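Local coordinates for FERM, ARHGEF and pleckstrin domain-containing protein 2 (Mus musculus, PDB 6D2K) that activates RAC1 as a guanine nucleotide exchange factor in semaphorin and integrin signalling and actin remodelling, and is represented here by its FERM domain, at residues Lys242-Leu248 with Thr259-Gly265; Glu191-Phe197 with Phe220-Lys225; Val212-Val217 with Thr228-Ser232. All blocks are in the same frame, centred on the assembly; numbering follows the deposited sequence.

Contact 1 of 3, residues Lys242-Leu248 with Thr259-Gly265; sequences KRFLIKL and TLEFLLG
Arg243 presents the edge of its guanidinium to Glu261, whereas the Phe244 ring meets CD2 of Phe262 at its own edge, and Ile246 CD1 approaches the Phe262 ring obliquely, 3.9 Å from CE2 of Phe262. These groups lie on the two sides of an antiparallel beta hairpin in the PH-like lobe of the FERM domain, strand 243-247 pairing with strand 259-264. The pairing is regular: Phe244 and Phe262 bond in both directions, with Phe244 N 2.8 Å from Phe262 O, and Ile246 and Leu260 do likewise. The side bearing the two phenylalanines is apolar. There Leu264 CD1 reaches Phe244 CB at 3.7 Å, and Phe273 of helix 267-284 forms an edge-to-face pair with Phe244. The other side carries a salt bridge. A bend in the arginine chain (chi3 49°) turns its side-on pair of nitrogens to the extended Glu261, whose CG rests against Leu245 CG. The guanidinium and carboxylate planes are 33° apart, and both oxygens are met from above the carboxylate plane. Two bonds limit rotation of the carboxylate. NH2 of Arg243 reaches OE1 of Glu261 at 2.9 Å. The shorter bond runs from NE of Arg243 to OE2 of Glu261, at 2.6 Å.

Contact 2 of 3, residues Glu191-Phe197 with Phe220-Lys225; sequences EMYGIRF and FQGTTK
Phe220 reaches from its strand into the loop 191-197, and nearly every atom of its side chain meets that loop. CB starts beside Phe197 CZ, 4.0 Å away. At CG the packing tightens: Phe197 CE1 sits over one ring face, 3.6 Å from Phe220 CG, and stays close to CD2 and CE2, while Phe197 CZ comes near Phe220 CD1. The two ring planes are inclined at 51°, an oblique aromatic pair. Further out, CE1 of Phe220 meets Met192 SD at 4.1 Å in a Met-aromatic contact; the bend of Met192 at chi2 (-60°) brings its sulfur back to the ring. The far corner, CZ, looks toward Ile195 CD1. Lys225 CB covers the opposite face, so the phenyl ring is sandwiched between the loop and its own hairpin.

Glu191 and Lys225 illustrate opposite charges joined through solvent. Glu191 OE1 and Lys225 NZ are 4.5 Å apart, too far for a salt bridge, yet one water links these two atoms. A second water connects Glu191 OE1 with Lys225 N, and a third runs from Glu191 O, 2.6 Å from the water, to Lys225 NZ. Closer in, Glu191 OE1 touches Lys225 CB at 3.7 Å.

The loop 191-197 follows helix 176-187 of the helical lobe and leads into strand 198-201 of the PH-like sheet; Arg196 forms a salt bridge with Asp111 of helix 98-113, while Phe220-Lys225 is the type II' turn region joining strands 216-221 and 224-230.

Contact 3 of 3, residues Val212-Val217 with Thr228-Ser232; sequences VSHMGV and TFNWS
Val217 and Phe229 form a hydrogen-bonded antiparallel pair, with Phe229 N 2.7 Å from Val217 O and the return bond, Val217 N to Phe229 O, less straight at 144°. One step on, Gly216 and Asn230 are a non-hydrogen-bonded pair with CA atoms 4.3 Å apart, and Trp231 N then bonds to Met215 O at 3.0 Å as Thr228-Ser232 passes from strand into a 3-10 segment at Trp231. Gly216 has a phi of 155°, and a CB there would run into Phe229 O.

Over this glycine lies the indole of Trp231. Gly216 CA is 3.4 Å from the centroid of the five-membered ring, nearly on its normal, a CH-pi contact. Trp231 NE1 donates to Ser213 O at 3.2 Å, lying in the carbonyl plane; the same oxygen also accepts from Gly216 N. This is the reversal between strands 207-213 and 216-221 of the PH-like sheet, where Ser213 OG accepts a hydrogen bond from the backbone N of Met215 in an ST turn. The six-membered ring extends to Val212, whose CG2 is 3.6 Å from Trp231 CZ2, while Trp231 CH2 also meets Val217 CG2.

With an alanine in place of Trp231, Ser213 O would probably lose one of its two donors, and a gap would be likely to open between Gly216, Val212 and Val217. Tyr280 and His281 of helix 267-284 also meet the indole, His281 edge-to-face. Two residues before the indole, Phe229 CD2 lies 3.6 Å from Val217 O, and a water donates to Met215 O at 2.8 Å.

Overall arrangement
All three contacts bear on the antiparallel sheet of the PH-like lobe, and all are partly buried. Contacts 2 and 3 share strands 216-221 and 224-230, one near each end of that hairpin; contact 1 lies across the sheet, its centre about 15 Å from that of contact 3. These two meet through Phe229, which packs on Ile246, Leu248 and Leu260. Contact 1 is strand pairing with a mostly buried apolar side and a salt bridge outside; contact 3 relies on backbone bonds and a buried indole. In contact 2 the Phe220 ring is buried but Glu191 exposed and Lys225 partly so; without direct hydrogen bonds, it ties the connection between the helical and PH-like lobes to the 216-221/224-230 hairpin through aromatic packing and waters.

Contact 1 of 3, residues Lys242-Leu248 with Thr259-Gly265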
loop_
_atom_site.group_PDB
_atom_site.type_symbol
_atom_site.label_atom_id
_atom_site.label_comp_id
_atom_site.label_asym_id
_atom_site.label_seq_id
_atom_site.Cartn_x
_atom_site.Cartn_y
_atom_site.Cartn_z
ATOM N N LYS A 242 16.638 -17.551 1.391
ATOM C CA LYS A 242 16.692 -16.099 1.612
ATOM C C LYS A 242 17.062 -15.291 0.367
ATOM O O LYS A 242 17.100 -14.056 0.431
ATOM C CB LYS A 242 17.684 -15.740 2.722
ATOM C CG LYS A 242 17.336 -16.343 4.071
ATOM C CD LYS A 242 18.166 -15.713 5.178
ATOM C CE LYS A 242 19.646 -15.926 4.978
ATOM N NZ LYS A 242 20.396 -15.570 6.218
ATOM N N ARG A 243 17.348 -15.978 -0.737
ATOM C CA ARG A 243 17.861 -15.343 -1.954
ATOM C C ARG A 243 16.754 -15.003 -2.941
ATOM O O ARG A 243 15.980 -15.880 -3.326
ATOM C CB ARG A 243 18.862 -16.288 -2.657
ATOM C CG ARG A 243 20.118 -16.574 -1.855
ATOM C CD ARG A 243 20.841 -17.834 -2.369
ATOM N NE ARG A 243 21.023 -17.819 -3.816
ATOM C CZ ARG A 243 21.013 -18.905 -4.584
ATOM N NH1 ARG A 243 20.814 -20.102 -4.047
ATOM N NH2 ARG A 243 21.188 -18.786 -5.894
ATOM N N PHE A 244 16.699 -13.734 -3.356
ATOM C CA PHE A 244 15.785 -13.285 -4.407
ATOM C C PHE A 244 16.554 -13.146 -5.721
ATOM O O PHE A 244 17.586 -12.488 -5.761
ATOM C CB PHE A 244 15.167 -11.938 -4.009
ATOM C CG PHE A 244 14.254 -11.353 -5.047
ATOM C CD1 PHE A 244 13.057 -11.970 -5.376
ATOM C CD2 PHE A 244 14.591 -10.172 -5.682
ATOM C CE1 PHE A 244 12.214 -11.407 -6.324
ATOM C CE2 PHE A 244 13.762 -9.608 -6.637
ATOM C CZ PHE A 244 12.576 -10.231 -6.958
ATOM N N LEU A 245 16.060 -13.779 -6.783
ATOM C CA LEU A 245 16.789 -13.854 -8.053
ATOM C C LEU A 245 16.041 -13.163 -9.191
ATOM O O LEU A 245 14.896 -13.497 -9.473
ATOM C CB LEU A 245 17.046 -15.325 -8.433
ATOM C CG LEU A 245 18.073 -16.134 -7.620
ATOM C CD1 LEU A 245 17.656 -16.293 -6.170
ATOM C CD2 LEU A 245 18.279 -17.500 -8.250
ATOM N N ILE A 246 16.684 -12.196 -9.838
ATOM C CA ILE A 246 16.080 -11.544 -10.992
ATOM C C ILE A 246 16.868 -11.913 -12.236
ATOM O O ILE A 246 18.048 -11.580 -12.328
ATOM C CB ILE A 246 16.131 -10.014 -10.883
ATOM C CG1 ILE A 246 15.608 -9.528 -9.541
ATOM C CG2 ILE A 246 15.324 -9.388 -12.013
ATOM C CD1 ILE A 246 15.698 -8.022 -9.364
ATOM N N LYS A 247 16.226 -12.599 -13.179
ATOM C CA LYS A 247 16.884 -12.873 -14.470
ATOM C C LYS A 247 16.571 -11.714 -15.410
ATOM O O LYS A 247 15.397 -11.370 -15.599
ATOM C CB LYS A 247 16.404 -14.200 -15.054
ATOM C CG LYS A 247 17.166 -14.605 -16.303
ATOM C CD LYS A 247 16.635 -15.906 -16.866
ATOM C CE LYS A 247 17.086 -16.074 -18.309
ATOM N NZ LYS A 247 16.527 -17.302 -18.936
ATOM N N LEU A 248 17.622 -11.119 -15.981
ATOM C CA LEU A 248 17.581 -9.794 -16.617
ATOM C C LEU A 248 18.430 -9.780 -17.884
ATOM O O LEU A 248 19.024 -10.787 -18.232
ATOM C CB LEU A 248 18.195 -8.775 -15.651
ATOM C CG LEU A 248 17.455 -7.513 -15.233
ATOM C CD1 LEU A 248 16.022 -7.806 -14.846
ATOM C CD2 LEU A 248 18.210 -6.862 -14.083
ATOM N N THR A 259 21.737 -12.937 -14.215
ATOM C CA THR A 259 20.965 -12.990 -12.969
ATOM C C THR A 259 21.579 -12.155 -11.845
ATOM O O THR A 259 22.779 -12.250 -11.557
ATOM C CB THR A 259 20.741 -14.453 -12.505
ATOM O OG1 THR A 259 19.980 -15.158 -13.498
ATOM C CG2 THR A 259 19.983 -14.508 -11.168
ATOM N N LEU A 260 20.744 -11.327 -11.222
ATOM C CA LEU A 260 21.140 -10.563 -10.051
ATOM C C LEU A 260 20.541 -11.233 -8.830
ATOM O O LEU A 260 19.431 -11.765 -8.893
ATOM C CB LEU A 260 20.616 -9.130 -10.130
ATOM C CG LEU A 260 21.111 -8.282 -11.297
ATOM C CD1 LEU A 260 20.621 -6.842 -11.139
ATOM C CD2 LEU A 260 22.623 -8.339 -11.371
ATOM N N GLU A 261 21.284 -11.205 -7.730
ATOM C CA GLU A 261 20.856 -11.845 -6.489
ATOM C C GLU A 261 20.840 -10.873 -5.322
ATOM O O GLU A 261 21.772 -10.090 -5.140
ATOM C CB GLU A 261 21.775 -13.016 -6.144
ATOM C CG GLU A 261 21.435 -14.300 -6.858
ATOM C CD GLU A 261 22.001 -15.518 -6.147
ATOM O OE1 GLU A 261 22.532 -16.414 -6.837
ATOM O OE2 GLU A 261 21.919 -15.576 -4.897
ATOM N N PHE A 262 19.766 -10.922 -4.536
ATOM C CA PHE A 262 19.661 -10.109 -3.328
ATOM C C PHE A 262 19.312 -11.006 -2.160
ATOM O O PHE A 262 18.548 -11.957 -2.312
ATOM C CB PHE A 262 18.597 -9.026 -3.513
ATOM C CG PHE A 262 18.914 -8.078 -4.632
ATOM C CD1 PHE A 262 19.703 -6.966 -4.403
ATOM C CD2 PHE A 262 18.458 -8.328 -5.912
ATOM C CE1 PHE A 262 20.010 -6.091 -5.443
ATOM C CE2 PHE A 262 18.763 -7.466 -6.947
ATOM C CZ PHE A 262 19.546 -6.354 -6.713
ATOM N N LEU A 263 19.871 -10.709 -0.992
ATOM C CA LEU A 263 19.627 -11.537 0.174
ATOM C C LEU A 263 18.666 -10.818 1.107
ATOM O O LEU A 263 18.962 -9.717 1.571
ATOM C CB LEU A 263 20.946 -11.812 0.898
ATOM C CG LEU A 263 20.925 -12.936 1.919
ATOM C CD1 LEU A 263 20.847 -14.271 1.175
ATOM C CD2 LEU A 263 22.186 -12.879 2.779
ATOM N N LEU A 264 17.513 -11.421 1.383
ATOM C CA LEU A 264 16.576 -10.808 2.333
ATOM C C LEU A 264 16.785 -11.407 3.725
ATOM O O LEU A 264 17.672 -12.237 3.920
ATOM C CB LEU A 264 15.122 -10.936 1.869
ATOM C CG LEU A 264 14.743 -9.965 0.743
ATOM C CD1 LEU A 264 15.143 -10.535 -0.603
ATOM C CD2 LEU A 264 13.260 -9.621 0.757
ATOM N N GLY A 265 15.980 -10.981 4.690
ATOM C CA GLY A 265 16.255 -11.317 6.075
ATOM C C GLY A 265 15.848 -12.714 6.494
ATOM O O GLY A 265 16.323 -13.229 7.505
#

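Contact 2 of 3, residues Glu191-Phe197 with Phe220-Lys225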
loop_
_atom_site.group_PDB
_atom_site.type_symbol
_atom_site.label_atom_id
_atom_site.label_comp_id
_atom_site.label_asym_id
_atom_site.label_seq_id
_atom_site.Cartn_x
_atom_site.Cartn_y
_atom_site.Cartn_z
ATOM N N GLU A 191 8.261 10.070 -5.639
ATOM C CA GLU A 191 9.101 8.887 -5.808
ATOM C C GLU A 191 8.625 7.760 -4.899
ATOM O O GLU A 191 8.763 6.580 -5.244
ATOM C CB GLU A 191 10.552 9.240 -5.496
ATOM C CG GLU A 191 11.548 8.118 -5.756
ATOM C CD GLU A 191 12.981 8.602 -5.636
ATOM O OE1 GLU A 191 13.676 8.652 -6.671
ATOM O OE2 GLU A 191 13.392 8.948 -4.509
ATOM N N MET A 192 8.059 8.112 -3.746
ATOM C CA MET A 192 7.614 7.095 -2.796
ATOM C C MET A 192 6.158 6.637 -2.972
ATOM O O MET A 192 5.655 5.839 -2.176
ATOM C CB MET A 192 7.867 7.560 -1.360
ATOM C CG MET A 192 9.369 7.663 -1.011
ATOM S SD MET A 192 10.240 6.072 -1.169
ATOM C CE MET A 192 9.502 5.170 0.181
ATOM N N TYR A 193 5.485 7.140 -4.003
ATOM C CA TYR A 193 4.110 6.725 -4.299
ATOM C C TYR A 193 4.026 5.207 -4.459
ATOM O O TYR A 193 4.705 4.629 -5.307
ATOM C CB TYR A 193 3.590 7.439 -5.558
ATOM C CG TYR A 193 2.297 6.880 -6.133
ATOM C CD1 TYR A 193 1.082 7.113 -5.513
ATOM C CD2 TYR A 193 2.303 6.118 -7.290
ATOM C CE1 TYR A 193 -0.091 6.608 -6.033
ATOM C CE2 TYR A 193 1.138 5.604 -7.816
ATOM C CZ TYR A 193 -0.060 5.846 -7.179
ATOM O OH TYR A 193 -1.237 5.332 -7.679
ATOM N N GLY A 194 3.201 4.584 -3.624
ATOM C CA GLY A 194 2.989 3.140 -3.644
ATOM C C GLY A 194 4.162 2.293 -3.171
ATOM O O GLY A 194 4.119 1.066 -3.298
ATOM N N ILE A 195 5.198 2.918 -2.614
ATOM C CA ILE A 195 6.424 2.175 -2.295
ATOM C C ILE A 195 6.378 1.550 -0.900
ATOM O O ILE A 195 5.990 2.204 0.073
ATOM C CB ILE A 195 7.674 3.067 -2.404
ATOM C CG1 ILE A 195 7.859 3.562 -3.840
ATOM C CG2 ILE A 195 8.933 2.309 -1.932
ATOM C CD1 ILE A 195 8.264 2.464 -4.816
ATOM N N ARG A 196 6.769 0.276 -0.812
ATOM C CA ARG A 196 6.985 -0.402 0.463
ATOM C C ARG A 196 8.344 -1.081 0.371
ATOM O O ARG A 196 8.612 -1.817 -0.588
ATOM C CB ARG A 196 5.888 -1.444 0.726
ATOM C CG ARG A 196 4.519 -0.855 1.055
ATOM C CD ARG A 196 3.686 -0.580 -0.203
ATOM N NE ARG A 196 2.328 -0.138 0.134
ATOM C CZ ARG A 196 1.990 1.118 0.416
ATOM N NH1 ARG A 196 2.898 2.086 0.411
ATOM N NH2 ARG A 196 0.737 1.401 0.720
ATOM N N PHE A 197 9.214 -0.786 1.332
ATOM C CA PHE A 197 10.572 -1.326 1.337
ATOM C C PHE A 197 10.640 -2.733 1.908
ATOM O O PHE A 197 9.947 -3.064 2.877
ATOM C CB PHE A 197 11.474 -0.431 2.184
ATOM C CG PHE A 197 11.867 0.858 1.511
ATOM C CD1 PHE A 197 11.660 1.051 0.161
ATOM C CD2 PHE A 197 12.499 1.853 2.233
ATOM C CE1 PHE A 197 12.056 2.230 -0.457
ATOM C CE2 PHE A 197 12.895 3.034 1.617
ATOM C CZ PHE A 197 12.668 3.216 0.277
ATOM N N PHE A 220 16.548 0.703 -3.817
ATOM C CA PHE A 220 16.867 1.945 -3.127
ATOM C C PHE A 220 18.056 1.691 -2.209
ATOM O O PHE A 220 18.175 0.624 -1.619
ATOM C CB PHE A 220 15.683 2.401 -2.275
ATOM C CG PHE A 220 14.514 2.904 -3.064
ATOM C CD1 PHE A 220 14.228 4.262 -3.102
ATOM C CD2 PHE A 220 13.678 2.033 -3.738
ATOM C CE1 PHE A 220 13.142 4.739 -3.808
ATOM C CE2 PHE A 220 12.592 2.498 -4.447
ATOM C CZ PHE A 220 12.321 3.865 -4.484
ATOM N N GLN A 221 18.954 2.661 -2.108
ATOM C CA GLN A 221 19.970 2.623 -1.076
ATOM C C GLN A 221 19.533 3.668 -0.075
ATOM O O GLN A 221 19.402 4.846 -0.417
ATOM C CB GLN A 221 21.357 2.934 -1.636
ATOM C CG GLN A 221 22.474 2.738 -0.624
ATOM C CD GLN A 221 23.841 2.658 -1.271
ATOM O OE1 GLN A 221 24.862 2.549 -0.587
ATOM N NE2 GLN A 221 23.869 2.704 -2.597
ATOM N N GLY A 222 19.265 3.242 1.152
ATOM C CA GLY A 222 18.574 4.118 2.077
ATOM C C GLY A 222 17.276 4.571 1.432
ATOM O O GLY A 222 16.415 3.754 1.108
ATOM N N THR A 223 17.145 5.873 1.221
ATOM C CA THR A 223 15.934 6.452 0.652
ATOM C C THR A 223 16.153 6.843 -0.813
ATOM O O THR A 223 15.252 7.346 -1.491
ATOM C CB THR A 223 15.475 7.663 1.519
ATOM O OG1 THR A 223 14.687 7.186 2.618
ATOM C CG2 THR A 223 14.663 8.674 0.722
ATOM N N THR A 224 17.358 6.579 -1.308
ATOM C CA THR A 224 17.713 6.966 -2.666
ATOM C C THR A 224 17.536 5.816 -3.649
ATOM O O THR A 224 18.077 4.730 -3.441
ATOM C CB THR A 224 19.159 7.473 -2.731
ATOM O OG1 THR A 224 19.290 8.623 -1.887
ATOM C CG2 THR A 224 19.524 7.854 -4.152
ATOM N N LYS A 225 16.782 6.059 -4.719
ATOM C CA LYS A 225 16.572 5.041 -5.740
ATOM C C LYS A 225 17.824 4.914 -6.586
ATOM O O LYS A 225 18.342 5.909 -7.106
ATOM C CB LYS A 225 15.369 5.369 -6.628
ATOM C CG LYS A 225 15.043 4.263 -7.633
ATOM C CD LYS A 225 13.977 4.679 -8.631
ATOM C CE LYS A 225 12.618 4.819 -7.976
ATOM N NZ LYS A 225 11.583 5.332 -8.929
HETATM O O HOH W 1 9.276 5.054 -7.325
HETATM O O HOH W 2 16.319 8.876 -5.402
HETATM O O HOH W 3 12.821 7.935 -8.870
#

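Contact 3 of 3, residues Val212-Val217 with Thr228-Ser232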
loop_
_atom_site.group_PDB
_atom_site.type_symbol
_atom_site.label_atom_id
_atom_site.label_comp_id
_atom_site.label_asym_id
_atom_site.label_seq_id
_atom_site.Cartn_x
_atom_site.Cartn_y
_atom_site.Cartn_z
ATOM N N VAL A 212 8.737 -2.784 -5.427
ATOM C CA VAL A 212 8.189 -3.110 -6.735
ATOM C C VAL A 212 7.098 -2.109 -7.101
ATOM O O VAL A 212 6.388 -1.587 -6.229
ATOM C CB VAL A 212 7.680 -4.576 -6.801
ATOM C CG1 VAL A 212 6.489 -4.770 -5.894
ATOM C CG2 VAL A 212 7.358 -4.970 -8.244
ATOM N N SER A 213 6.996 -1.799 -8.387
ATOM C CA SER A 213 6.022 -0.805 -8.852
ATOM C C SER A 213 5.480 -1.237 -10.212
ATOM O O SER A 213 5.895 -2.262 -10.762
ATOM C CB SER A 213 6.679 0.566 -8.993
ATOM O OG SER A 213 7.492 0.604 -10.171
ATOM N N HIS A 214 4.555 -0.451 -10.757
ATOM C CA HIS A 214 4.004 -0.730 -12.071
ATOM C C HIS A 214 5.113 -0.747 -13.137
ATOM O O HIS A 214 4.943 -1.318 -14.221
ATOM C CB HIS A 214 2.924 0.311 -12.418
ATOM C CG HIS A 214 3.466 1.686 -12.640
ATOM N ND1 HIS A 214 3.612 2.601 -11.621
ATOM C CD2 HIS A 214 3.902 2.301 -13.766
ATOM C CE1 HIS A 214 4.123 3.718 -12.107
ATOM N NE2 HIS A 214 4.314 3.560 -13.405
ATOM N N MET A 215 6.250 -0.137 -12.823
ATOM C CA MET A 215 7.352 -0.072 -13.793
ATOM C C MET A 215 8.290 -1.272 -13.753
ATOM O O MET A 215 8.888 -1.628 -14.767
ATOM C CB MET A 215 8.187 1.177 -13.579
ATOM C CG MET A 215 8.657 1.796 -14.866
ATOM S SD MET A 215 7.442 3.029 -15.341
ATOM C CE MET A 215 7.663 4.169 -13.976
ATOM N N GLY A 216 8.439 -1.878 -12.582
ATOM C CA GLY A 216 9.372 -2.983 -12.431
ATOM C C GLY A 216 9.861 -3.152 -11.004
ATOM O O GLY A 216 9.250 -2.655 -10.052
ATOM N N VAL A 217 10.964 -3.882 -10.855
ATOM C CA VAL A 217 11.559 -4.091 -9.555
ATOM C C VAL A 217 12.569 -2.999 -9.292
ATOM O O VAL A 217 13.361 -2.634 -10.170
ATOM C CB VAL A 217 12.199 -5.482 -9.462
ATOM C CG1 VAL A 217 12.846 -5.695 -8.089
ATOM C CG2 VAL A 217 11.127 -6.522 -9.718
ATOM N N THR A 228 16.224 0.720 -11.478
ATOM C CA THR A 228 14.899 0.302 -11.887
ATOM C C THR A 228 15.074 -0.830 -12.889
ATOM O O THR A 228 15.646 -0.641 -13.964
ATOM C CB THR A 228 14.091 1.456 -12.540
ATOM O OG1 THR A 228 13.841 2.488 -11.579
ATOM C CG2 THR A 228 12.767 0.940 -13.053
ATOM N N PHE A 229 14.618 -2.018 -12.527
ATOM C CA PHE A 229 14.645 -3.141 -13.445
ATOM C C PHE A 229 13.274 -3.203 -14.097
ATOM O O PHE A 229 12.360 -3.850 -13.596
ATOM C CB PHE A 229 15.008 -4.439 -12.714
ATOM C CG PHE A 229 16.301 -4.349 -11.948
ATOM C CD1 PHE A 229 17.464 -3.955 -12.583
ATOM C CD2 PHE A 229 16.349 -4.638 -10.594
ATOM C CE1 PHE A 229 18.648 -3.847 -11.881
ATOM C CE2 PHE A 229 17.525 -4.535 -9.889
ATOM C CZ PHE A 229 18.680 -4.142 -10.533
ATOM N N ASN A 230 13.142 -2.506 -15.220
ATOM C CA ASN A 230 11.870 -2.420 -15.921
ATOM C C ASN A 230 11.358 -3.784 -16.327
ATOM O O ASN A 230 12.138 -4.664 -16.694
ATOM C CB ASN A 230 12.002 -1.542 -17.168
ATOM C CG ASN A 230 12.621 -0.198 -16.872
ATOM O OD1 ASN A 230 13.845 -0.059 -16.842
ATOM N ND2 ASN A 230 11.779 0.808 -16.651
ATOM N N TRP A 231 10.044 -3.959 -16.296
ATOM C CA TRP A 231 9.457 -5.254 -16.628
ATOM C C TRP A 231 9.892 -5.792 -17.983
ATOM O O TRP A 231 10.039 -7.000 -18.161
ATOM C CB TRP A 231 7.928 -5.197 -16.537
ATOM C CG TRP A 231 7.409 -5.003 -15.147
ATOM C CD1 TRP A 231 6.646 -3.961 -14.687
ATOM C CD2 TRP A 231 7.599 -5.877 -14.032
ATOM N NE1 TRP A 231 6.359 -4.133 -13.352
ATOM C CE2 TRP A 231 6.929 -5.302 -12.926
ATOM C CE3 TRP A 231 8.279 -7.084 -13.855
ATOM C CZ2 TRP A 231 6.919 -5.903 -11.669
ATOM C CZ3 TRP A 231 8.268 -7.673 -12.609
ATOM C CH2 TRP A 231 7.598 -7.083 -11.532
ATOM N N SER A 232 10.106 -4.894 -18.937
ATOM C CA SER A 232 10.488 -5.311 -20.277
ATOM C C SER A 232 11.835 -6.037 -20.285
ATOM O O SER A 232 12.117 -6.813 -21.198
ATOM C CB SER A 232 10.509 -4.115 -21.238
ATOM O OG SER A 232 11.499 -3.174 -20.866
HETATM O O HOH W 4 8.717 -0.303 -17.192
#